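Local coordinates for periplasmic protein-probably involved in high-affinity Fe2+ transport (Escherichia coli F11, PDB 5I0Y) that probably takes part in high-affinity iron(II) transport in the periplasm, as a copper-binding protein of two subunits, at residues Glu10-Asn15 with Phe141-Glu146; Val43-Asp48 with Ala100-Met105; Ser71-Asn76 with Thr113-Pro118. The protein carries 1 engineered substitution. All blocks are in the same frame, centred on the assembly; numbering follows the deposited sequence. Where two conformers were deposited one is given.

Contact 1: Glu10-Asn15 with Phe141-Glu146; sequences EPVTMN and FDVSYE
The carbonyl oxygen of Glu10 is approached by a water and by an aromatic edge. One water gives it a hydrogen, with 2.7 Å from the water oxygen to Glu10 O, and gives its other hydrogen to Ser144 O. Glu10 O also lies near the plane of the Tyr145 ring, at the CD1-CE1 edge, 3.3 Å from Tyr145 CE1, so the slightly positive ring C-H edge faces a negative oxygen. A second water accepts from both Glu10 N and Glu146 N, each 3.0 Å from it. These waters do the joining because the strands here are too far apart for direct backbone pairing, their axes 9.0 Å apart and nearly antiparallel. They are the outermost strands of a sheet that folds over on itself as a beta sandwich, and between them lie side chains. Tyr145 suits this border: its ring lines the interior while its hydroxyl bonds to Leu19 O on the neighbouring strand 17-24. Val12, beta-branched and at home in a strand, brings CG2 obliquely to the Tyr145 ring, 4.0 Å from Tyr145 OH; its closeness to Val143 is doubtful as modelled. At the far end Phe141 is the flat platform. Met14 CG, anti to the backbone N (chi1 179°), settles over a face of the ring, 3.5 Å from Phe141 CE1; the chain then bends at chi2 (64°), and SD makes an oblique Met-aromatic contact. Asn15 reaches tip to tip with the ring, OD1 lying 3.3 Å above the Phe141 plane, offset toward its rim, with the amide steeply inclined to the ring. Asparagine tolerates the positive phi (55°) found here, where the strand gives way to the turn. Trp138 meets Phe141 edge to face.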
loop_
_atom_site.group_PDB
_atom_site.type_symbol
_atom_site.label_atom_id
_atom_site.label_comp_id
_atom_site.label_asym_id
_atom_site.label_seq_id
_atom_site.Cartn_x
_atom_site.Cartn_y
_atom_site.Cartn_z
ATOM N N GLU B 10 3.364 -23.442 -4.072
ATOM C CA GLU B 10 4.550 -23.227 -3.300
ATOM C C GLU B 10 4.953 -21.760 -3.386
ATOM O O GLU B 10 5.028 -21.221 -4.487
ATOM C CB GLU B 10 5.621 -24.100 -3.930
ATOM C CG GLU B 10 6.963 -24.109 -3.248
ATOM C CD GLU B 10 7.883 -25.149 -3.865
ATOM O OE1 GLU B 10 7.585 -26.357 -3.771
ATOM O OE2 GLU B 10 8.902 -24.761 -4.448
ATOM N N PRO B 11 5.235 -21.114 -2.238
ATOM C CA PRO B 11 5.731 -19.738 -2.346
ATOM C C PRO B 11 7.099 -19.707 -2.986
ATOM O O PRO B 11 7.848 -20.698 -2.920
ATOM C CB PRO B 11 5.833 -19.278 -0.896
ATOM C CG PRO B 11 5.990 -20.524 -0.111
ATOM C CD PRO B 11 5.253 -21.603 -0.847
ATOM N N VAL B 12 7.404 -18.591 -3.636
ATOM C CA VAL B 12 8.686 -18.432 -4.306
ATOM C C VAL B 12 9.315 -17.107 -3.931
ATOM O O VAL B 12 8.630 -16.173 -3.494
ATOM C CB VAL B 12 8.571 -18.538 -5.845
ATOM C CG1 VAL B 12 8.209 -19.953 -6.290
ATOM C CG2 VAL B 12 7.584 -17.531 -6.397
ATOM N N THR B 13 10.628 -17.022 -4.090
ATOM C CA THR B 13 11.325 -15.779 -3.837
ATOM C C THR B 13 11.832 -15.243 -5.156
ATOM O O THR B 13 12.386 -15.988 -5.969
ATOM C CB THR B 13 12.456 -15.917 -2.790
ATOM O OG1 THR B 13 12.939 -14.610 -2.444
ATOM C CG2 THR B 13 13.618 -16.758 -3.297
ATOM N N MET B 14 11.607 -13.953 -5.376
ATOM C CA MET B 14 11.998 -13.273 -6.598
ATOM C C MET B 14 12.109 -11.795 -6.294
ATOM O O MET B 14 11.249 -11.238 -5.606
ATOM C CB MET B 14 10.947 -13.495 -7.694
ATOM C CG MET B 14 11.254 -12.805 -9.008
ATOM S SD MET B 14 12.759 -13.471 -9.722
ATOM C CE MET B 14 13.204 -12.167 -10.864
ATOM N N ASN B 15 13.175 -11.158 -6.775
ATOM C CA ASN B 15 13.351 -9.718 -6.606
ATOM C C ASN B 15 13.280 -9.294 -5.145
ATOM O O ASN B 15 12.744 -8.233 -4.806
ATOM C CB ASN B 15 12.349 -8.938 -7.460
ATOM C CG ASN B 15 12.633 -9.061 -8.938
ATOM O OD1 ASN B 15 11.730 -9.233 -9.756
ATOM N ND2 ASN B 15 13.907 -8.977 -9.285
ATOM N N PHE B 141 7.337 -9.075 -14.113
ATOM C CA PHE B 141 7.651 -10.496 -14.162
ATOM C C PHE B 141 6.436 -11.316 -13.785
ATOM O O PHE B 141 5.472 -10.813 -13.149
ATOM C CB PHE B 141 8.838 -10.831 -13.252
ATOM C CG PHE B 141 8.539 -10.707 -11.767
ATOM C CD1 PHE B 141 8.267 -11.837 -11.001
ATOM C CD2 PHE B 141 8.555 -9.461 -11.131
ATOM C CE1 PHE B 141 7.984 -11.732 -9.645
ATOM C CE2 PHE B 141 8.277 -9.357 -9.765
ATOM C CZ PHE B 141 7.999 -10.495 -9.028
ATOM N N ASP B 142 6.504 -12.592 -14.145
ATOM C CA ASP B 142 5.513 -13.582 -13.773
ATOM C C ASP B 142 6.010 -14.497 -12.667
ATOM O O ASP B 142 7.202 -14.788 -12.560
ATOM C CB ASP B 142 5.186 -14.489 -14.965
ATOM C CG ASP B 142 4.278 -13.843 -15.998
ATOM O OD1 ASP B 142 3.815 -12.693 -15.819
ATOM O OD2 ASP B 142 4.003 -14.518 -17.007
ATOM N N VAL B 143 5.064 -14.979 -11.878
ATOM C CA VAL B 143 5.312 -16.076 -10.967
ATOM C C VAL B 143 4.171 -17.077 -11.087
ATOM O O VAL B 143 3.005 -16.686 -11.214
ATOM C CB VAL B 143 5.487 -15.577 -9.525
ATOM C CG1 VAL B 143 4.339 -14.668 -9.108
ATOM C CG2 VAL B 143 5.623 -16.755 -8.598
ATOM N N SER B 144 4.512 -18.365 -11.109
ATOM C CA SER B 144 3.503 -19.421 -11.281
ATOM C C SER B 144 3.403 -20.401 -10.129
ATOM O O SER B 144 4.381 -20.626 -9.389
ATOM C CB SER B 144 3.760 -20.203 -12.560
ATOM O OG SER B 144 3.593 -19.367 -13.687
ATOM N N TYR B 145 2.211 -20.988 -10.007
ATOM C CA TYR B 145 1.859 -21.870 -8.888
ATOM C C TYR B 145 1.033 -23.009 -9.430
ATOM O O TYR B 145 0.233 -22.801 -10.337
ATOM C CB TYR B 145 1.018 -21.105 -7.842
ATOM C CG TYR B 145 1.712 -19.869 -7.340
ATOM C CD1 TYR B 145 2.634 -19.949 -6.302
ATOM C CD2 TYR B 145 1.481 -18.633 -7.923
ATOM C CE1 TYR B 145 3.309 -18.823 -5.851
ATOM C CE2 TYR B 145 2.131 -17.501 -7.472
ATOM C CZ TYR B 145 3.050 -17.605 -6.447
ATOM O OH TYR B 145 3.705 -16.490 -5.993
ATOM N N GLU B 146 1.215 -24.196 -8.863
ATOM C CA GLU B 146 0.397 -25.361 -9.200
ATOM C C GLU B 146 -0.249 -25.883 -7.932
ATOM O O GLU B 146 0.389 -25.997 -6.897
ATOM C CB GLU B 146 1.242 -26.452 -9.857
ATOM C CG GLU B 146 1.751 -26.086 -11.243
ATOM C CD GLU B 146 2.485 -27.208 -11.956
ATOM O OE1 GLU B 146 2.683 -28.284 -11.358
ATOM O OE2 GLU B 146 2.866 -27.003 -13.128
HETATM O O HOH W 1 3.505 -24.195 -6.968
HETATM O O HOH W 2 5.179 -22.008 -7.101
#

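Contact 2: Val43-Asp48 with Ala100-Met105; sequences VHLQAD and ANIKMM. Engineered in segment 43-48: Gln46 (natural residue Glu). With CU (copper (II) ion), chain D.
The copper site sits on one face of an antiparallel strand pair within the beta sandwich, where 43-48 runs against 100-102. His44 is the ligand supplied here, binding the copper through NE2 at 2.0 Å; Met90 and His97 of the same chain and His127 of the second subunit complete the coordination, so the metal also ties the two subunits together. His44 CG is anti to its backbone N (chi1 -165°), which starts the imidazole off toward the metal. The opposite nitrogen serves the second shell: His44 ND1 donates to Asn101 OD1 at 2.9 Å, through a distinctly bent bond. That donor stands above the Asn101 carbonyl plane (39° out of it), and ring and amide are almost perpendicular (87°). Asparagine suits this post because its two ends differ: OD1 takes the histidine hydrogen, while ND2 is anchored on Ile27 O and Leu36 O, which fixes the amide's rotation. The engineered Gln46 lies near the edge of the His44 ring, with NE2 4.1 Å from the copper, beyond bonding distance. Backbone pairing supports the site from both sides of His44: Ile102 N reaches Val43 O at 2.9 Å and Leu45 N reaches Ala100 O at 2.9 Å, each with a return bond. On the other face of the pair, apolar side chains pack into the sandwich interior. Val43 and Ile102 lie side by side, CG2 against CG1 at 3.6 Å, and from the loop that follows Met104 CG rests on Val43 CG1. Farther along, the CD1 tip of Ile102 meets Leu45 CD2 at 3.8 Å.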
loop_
_atom_site.group_PDB
_atom_site.type_symbol
_atom_site.label_atom_id
_atom_site.label_comp_id
_atom_site.label_asym_id
_atom_site.label_seq_id
_atom_site.Cartn_x
_atom_site.Cartn_y
_atom_site.Cartn_z
ATOM N N VAL B 43 -14.138 -18.629 -4.440
ATOM C CA VAL B 43 -13.034 -18.332 -3.525
ATOM C C VAL B 43 -12.699 -16.844 -3.633
ATOM O O VAL B 43 -13.077 -16.192 -4.596
ATOM C CB VAL B 43 -11.743 -19.170 -3.824
ATOM C CG1 VAL B 43 -12.021 -20.682 -3.863
ATOM C CG2 VAL B 43 -11.048 -18.715 -5.114
ATOM N N HIS B 44 -12.008 -16.336 -2.620
ATOM C CA HIS B 44 -11.221 -15.110 -2.755
ATOM C C HIS B 44 -9.810 -15.555 -2.999
ATOM O O HIS B 44 -9.245 -16.279 -2.177
ATOM C CB HIS B 44 -11.304 -14.298 -1.464
ATOM C CG HIS B 44 -10.831 -12.858 -1.596
ATOM N ND1 HIS B 44 -11.425 -11.962 -2.417
ATOM C CD2 HIS B 44 -9.802 -12.178 -0.950
ATOM C CE1 HIS B 44 -10.805 -10.766 -2.291
ATOM N NE2 HIS B 44 -9.806 -10.907 -1.406
ATOM N N LEU B 45 -9.258 -15.167 -4.151
ATOM C CA LEU B 45 -7.896 -15.522 -4.524
ATOM C C LEU B 45 -6.982 -14.342 -4.234
ATOM O O LEU B 45 -7.325 -13.198 -4.518
ATOM C CB LEU B 45 -7.832 -15.907 -6.009
ATOM C CG LEU B 45 -6.463 -16.315 -6.586
ATOM C CD1 LEU B 45 -5.974 -17.630 -5.998
ATOM C CD2 LEU B 45 -6.549 -16.389 -8.106
ATOM N N GLN B 46 -5.820 -14.632 -3.678
ATOM C CA GLN B 46 -4.952 -13.580 -3.170
ATOM C C GLN B 46 -3.505 -13.788 -3.576
ATOM O O GLN B 46 -3.040 -14.930 -3.729
ATOM C CB GLN B 46 -4.977 -13.578 -1.638
ATOM C CG GLN B 46 -6.250 -13.093 -0.996
ATOM C CD GLN B 46 -6.084 -12.842 0.494
ATOM O OE1 GLN B 46 -4.987 -12.981 1.067
ATOM N NE2 GLN B 46 -7.154 -12.441 1.111
ATOM N N ALA B 47 -2.789 -12.674 -3.680
ATOM C CA ALA B 47 -1.339 -12.664 -3.761
ATOM C C ALA B 47 -0.791 -12.128 -2.455
ATOM O O ALA B 47 -1.161 -11.026 -2.029
ATOM C CB ALA B 47 -0.882 -11.798 -4.917
ATOM N N ASP B 48 0.031 -12.936 -1.791
ATOM C CA ASP B 48 0.715 -12.542 -0.568
ATOM C C ASP B 48 2.140 -12.232 -0.930
ATOM O O ASP B 48 2.886 -13.113 -1.366
ATOM C CB ASP B 48 0.693 -13.661 0.463
ATOM C CG ASP B 48 -0.583 -13.687 1.248
ATOM O OD1 ASP B 48 -1.361 -12.714 1.140
ATOM O OD2 ASP B 48 -0.789 -14.676 1.989
ATOM N N ALA B 100 -9.009 -10.855 -5.231
ATOM C CA ALA B 100 -10.309 -10.721 -5.921
ATOM C C ALA B 100 -11.142 -11.953 -5.658
ATOM O O ALA B 100 -10.621 -13.066 -5.608
ATOM C CB ALA B 100 -10.148 -10.533 -7.430
ATOM N N ASN B 101 -12.449 -11.765 -5.485
ATOM C CA ASN B 101 -13.383 -12.892 -5.555
ATOM C C ASN B 101 -13.384 -13.420 -6.983
ATOM O O ASN B 101 -13.438 -12.646 -7.943
ATOM C CB ASN B 101 -14.800 -12.447 -5.223
ATOM C CG ASN B 101 -15.041 -12.271 -3.735
ATOM O OD1 ASN B 101 -14.228 -12.638 -2.868
ATOM N ND2 ASN B 101 -16.229 -11.748 -3.422
ATOM N N ILE B 102 -13.351 -14.738 -7.100
ATOM C CA ILE B 102 -13.416 -15.365 -8.404
ATOM C C ILE B 102 -14.294 -16.614 -8.380
ATOM O O ILE B 102 -14.462 -17.274 -7.353
ATOM C CB ILE B 102 -12.015 -15.723 -8.960
ATOM C CG1 ILE B 102 -11.367 -16.791 -8.094
ATOM C CG2 ILE B 102 -11.108 -14.493 -9.100
ATOM C CD1 ILE B 102 -10.175 -17.443 -8.772
ATOM N N LYS B 103 -14.851 -16.921 -9.546
ATOM C CA LYS B 103 -15.529 -18.183 -9.736
ATOM C C LYS B 103 -14.488 -19.148 -10.265
ATOM O O LYS B 103 -13.812 -18.847 -11.241
ATOM C CB LYS B 103 -16.693 -18.017 -10.716
ATOM C CG LYS B 103 -17.586 -19.240 -10.843
ATOM C CD LYS B 103 -18.614 -19.068 -11.951
ATOM C CE LYS B 103 -19.139 -20.420 -12.405
ATOM N NZ LYS B 103 -18.062 -21.212 -13.069
ATOM N N MET B 104 -14.338 -20.279 -9.589
ATOM C CA MET B 104 -13.440 -21.340 -10.046
ATOM C C MET B 104 -14.057 -22.114 -11.218
ATOM O O MET B 104 -15.185 -21.853 -11.628
ATOM C CB MET B 104 -13.063 -22.242 -8.873
ATOM C CG MET B 104 -12.149 -21.549 -7.857
ATOM S SD MET B 104 -10.500 -21.119 -8.473
ATOM C CE MET B 104 -9.689 -22.709 -8.360
ATOM N N MET B 105 -13.301 -23.073 -11.741
ATOM C CA MET B 105 -13.706 -23.812 -12.926
ATOM C C MET B 105 -13.742 -25.309 -12.619
ATOM O O MET B 105 -13.242 -26.138 -13.391
ATOM C CB MET B 105 -12.765 -23.463 -14.087
ATOM C CG MET B 105 -12.681 -21.959 -14.317
ATOM S SD MET B 105 -11.578 -21.426 -15.634
ATOM C CE MET B 105 -9.984 -21.393 -14.822
HETATM CU CU CU D . -9.052 -9.216 -0.529
#

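Contact 3: Ser71-Asn76 with Thr113-Pro118; sequences SYTLVN and TYHIEP
His115 lies across the neighbouring strand of an antiparallel pair in the beta sandwich, facing Ser71 and Thr73 on one side of the sheet. Its CB is 3.5 Å from Ser71 OG. CG, anti to the carbonyl carbon (chi1 -46°), continues past the same hydroxyl, and CD2 comes closer still, 3.2 Å from Ser71 OG near the ring plane; the small serine lets the imidazole lie this low. At the tip, NE2 donates to Thr73 OG1 at 2.7 Å, with the oxygen just 1° out of the ring plane. Thr73 OG1 also bonds to Glu84, and His115 ND1 to Asp142, so the ring is gripped at both nitrogens; Asp142, and Glu84 through Thr73, would be expected to favour the protonated imidazole. Beneath, Ser71 and His115 exchange two backbone bonds, as do Thr73 and Thr113, threonine being well suited to extended backbone. One water donates to Thr73 O and also bonds Thr113 OG1, which bonds Ser144 OG as well. On the buried face, Tyr72 and Tyr114 form a non-hydrogen-bonded pair, and Tyr72 CB meets the edge of the Tyr114 ring at CD1, 3.7 Å away.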
loop_
_atom_site.group_PDB
_atom_site.type_symbol
_atom_site.label_atom_id
_atom_site.label_comp_id
_atom_site.label_asym_id
_atom_site.label_seq_id
_atom_site.Cartn_x
_atom_site.Cartn_y
_atom_site.Cartn_z
ATOM N N SER B 71 -2.179 -8.925 -12.251
ATOM C CA SER B 71 -3.244 -9.670 -12.913
ATOM C C SER B 71 -2.916 -11.160 -12.825
ATOM O O SER B 71 -1.810 -11.534 -12.448
ATOM C CB SER B 71 -3.466 -9.230 -14.357
ATOM O OG SER B 71 -2.342 -9.509 -15.152
ATOM N N TYR B 72 -3.896 -11.997 -13.125
ATOM C CA TYR B 72 -3.688 -13.435 -13.047
ATOM C C TYR B 72 -4.203 -14.147 -14.292
ATOM O O TYR B 72 -5.096 -13.660 -14.974
ATOM C CB TYR B 72 -4.358 -14.022 -11.775
ATOM C CG TYR B 72 -5.872 -14.002 -11.832
ATOM C CD1 TYR B 72 -6.578 -15.028 -12.469
ATOM C CD2 TYR B 72 -6.598 -12.937 -11.298
ATOM C CE1 TYR B 72 -7.958 -15.019 -12.545
ATOM C CE2 TYR B 72 -7.989 -12.919 -11.370
ATOM C CZ TYR B 72 -8.651 -13.959 -12.015
ATOM O OH TYR B 72 -10.024 -13.987 -12.127
ATOM N N THR B 73 -3.634 -15.323 -14.543
ATOM C CA THR B 73 -4.145 -16.241 -15.557
ATOM C C THR B 73 -4.290 -17.582 -14.869
ATOM O O THR B 73 -3.305 -18.141 -14.403
ATOM C CB THR B 73 -3.187 -16.364 -16.757
ATOM O OG1 THR B 73 -2.970 -15.068 -17.320
ATOM C CG2 THR B 73 -3.785 -17.292 -17.826
ATOM N N LEU B 74 -5.522 -18.069 -14.786
ATOM C CA LEU B 74 -5.851 -19.289 -14.070
ATOM C C LEU B 74 -6.263 -20.346 -15.077
ATOM O O LEU B 74 -7.085 -20.088 -15.951
ATOM C CB LEU B 74 -7.011 -19.004 -13.102
ATOM C CG LEU B 74 -7.561 -20.126 -12.218
ATOM C CD1 LEU B 74 -6.496 -20.544 -11.200
ATOM C CD2 LEU B 74 -8.865 -19.687 -11.545
ATOM N N VAL B 75 -5.689 -21.535 -14.938
ATOM C CA VAL B 75 -5.957 -22.620 -15.880
ATOM C C VAL B 75 -6.299 -23.877 -15.104
ATOM O O VAL B 75 -5.550 -24.305 -14.231
ATOM C CB VAL B 75 -4.754 -22.879 -16.840
ATOM C CG1 VAL B 75 -5.045 -24.028 -17.805
ATOM C CG2 VAL B 75 -4.378 -21.621 -17.613
ATOM N N ASN B 76 -7.451 -24.463 -15.408
ATOM C CA ASN B 76 -7.758 -25.794 -14.930
ATOM C C ASN B 76 -7.036 -26.743 -15.900
ATOM O O ASN B 76 -7.395 -26.841 -17.084
ATOM C CB ASN B 76 -9.276 -26.026 -14.902
ATOM C CG ASN B 76 -9.642 -27.431 -14.480
ATOM O OD1 ASN B 76 -8.958 -28.393 -14.834
ATOM N ND2 ASN B 76 -10.739 -27.566 -13.727
ATOM N N THR B 113 -0.854 -18.130 -12.802
ATOM C CA THR B 113 0.268 -17.231 -13.008
ATOM C C THR B 113 -0.153 -15.820 -12.605
ATOM O O THR B 113 -1.202 -15.337 -13.012
ATOM C CB THR B 113 0.769 -17.283 -14.457
ATOM O OG1 THR B 113 1.195 -18.623 -14.739
ATOM C CG2 THR B 113 1.973 -16.334 -14.694
ATOM N N TYR B 114 0.679 -15.193 -11.781
ATOM C CA TYR B 114 0.505 -13.789 -11.432
ATOM C C TYR B 114 1.454 -12.951 -12.266
ATOM O O TYR B 114 2.633 -13.255 -12.341
ATOM C CB TYR B 114 0.743 -13.552 -9.940
ATOM C CG TYR B 114 -0.254 -14.202 -9.002
ATOM C CD1 TYR B 114 -1.502 -14.668 -9.449
ATOM C CD2 TYR B 114 0.033 -14.303 -7.636
ATOM C CE1 TYR B 114 -2.394 -15.257 -8.573
ATOM C CE2 TYR B 114 -0.870 -14.872 -6.753
ATOM C CZ TYR B 114 -2.077 -15.351 -7.226
ATOM O OH TYR B 114 -3.011 -15.906 -6.371
ATOM N N HIS B 115 0.917 -11.901 -12.884
ATOM C CA HIS B 115 1.684 -10.950 -13.712
ATOM C C HIS B 115 1.873 -9.695 -12.919
ATOM O O HIS B 115 0.893 -9.000 -12.637
ATOM C CB HIS B 115 0.933 -10.648 -15.010
ATOM C CG HIS B 115 0.381 -11.878 -15.698
ATOM N ND1 HIS B 115 1.182 -12.796 -16.286
ATOM C CD2 HIS B 115 -0.928 -12.324 -15.876
ATOM C CE1 HIS B 115 0.430 -13.773 -16.816
ATOM N NE2 HIS B 115 -0.864 -13.490 -16.567
ATOM N N ILE B 116 3.115 -9.420 -12.511
ATOM C CA ILE B 116 3.393 -8.373 -11.516
ATOM C C ILE B 116 4.171 -7.201 -12.109
ATOM O O ILE B 116 5.188 -7.386 -12.789
ATOM C CB ILE B 116 4.154 -8.986 -10.330
ATOM C CG1 ILE B 116 3.331 -10.146 -9.782
ATOM C CG2 ILE B 116 4.363 -7.958 -9.219
ATOM C CD1 ILE B 116 4.012 -10.929 -8.704
ATOM N N GLU B 117 3.694 -5.992 -11.832
ATOM C CA GLU B 117 4.380 -4.772 -12.247
ATOM C C GLU B 117 4.745 -3.971 -11.003
ATOM O O GLU B 117 4.000 -3.991 -10.019
ATOM C CB GLU B 117 3.478 -3.946 -13.172
ATOM C CG GLU B 117 3.391 -4.543 -14.566
ATOM C CD GLU B 117 2.233 -3.986 -15.360
ATOM O OE1 GLU B 117 1.082 -4.081 -14.887
ATOM O OE2 GLU B 117 2.461 -3.463 -16.470
ATOM N N PRO B 118 5.894 -3.277 -11.029
ATOM C CA PRO B 118 6.431 -2.635 -9.835
ATOM C C PRO B 118 5.655 -1.383 -9.407
ATOM O O PRO B 118 4.829 -0.865 -10.159
ATOM C CB PRO B 118 7.876 -2.291 -10.238
ATOM C CG PRO B 118 7.765 -2.061 -11.712
ATOM C CD PRO B 118 6.799 -3.107 -12.185
HETATM O O HOH W 3 -1.420 -19.738 -15.886
#

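How the contacts relate
Contact 3 lies between the others and touches both. Toward contact 1, whose centre is about 10 Å away, two polar links join adjacent strands: Asp142 OD1 to His115 ND1, and Ser144 OG to Thr113 OG1, both probable hydrogen bonds of 2.7 Å. Toward contact 2, at about 11 Å between centres, Tyr114 OH reaches Gln46 O at 2.8 Å across the sandwich interior, and Asn76 ND2 reaches Met105 O at 2.9 Å. Contacts 1 and 2 do not touch; their centres are about 17 Å apart. Of the three, only contact 2 supplies a copper ligand; in contact 3 the side chain of Tyr114 is about 11 Å from a copper ion. In sequence, contact 1 encloses both others, whose segments alternate.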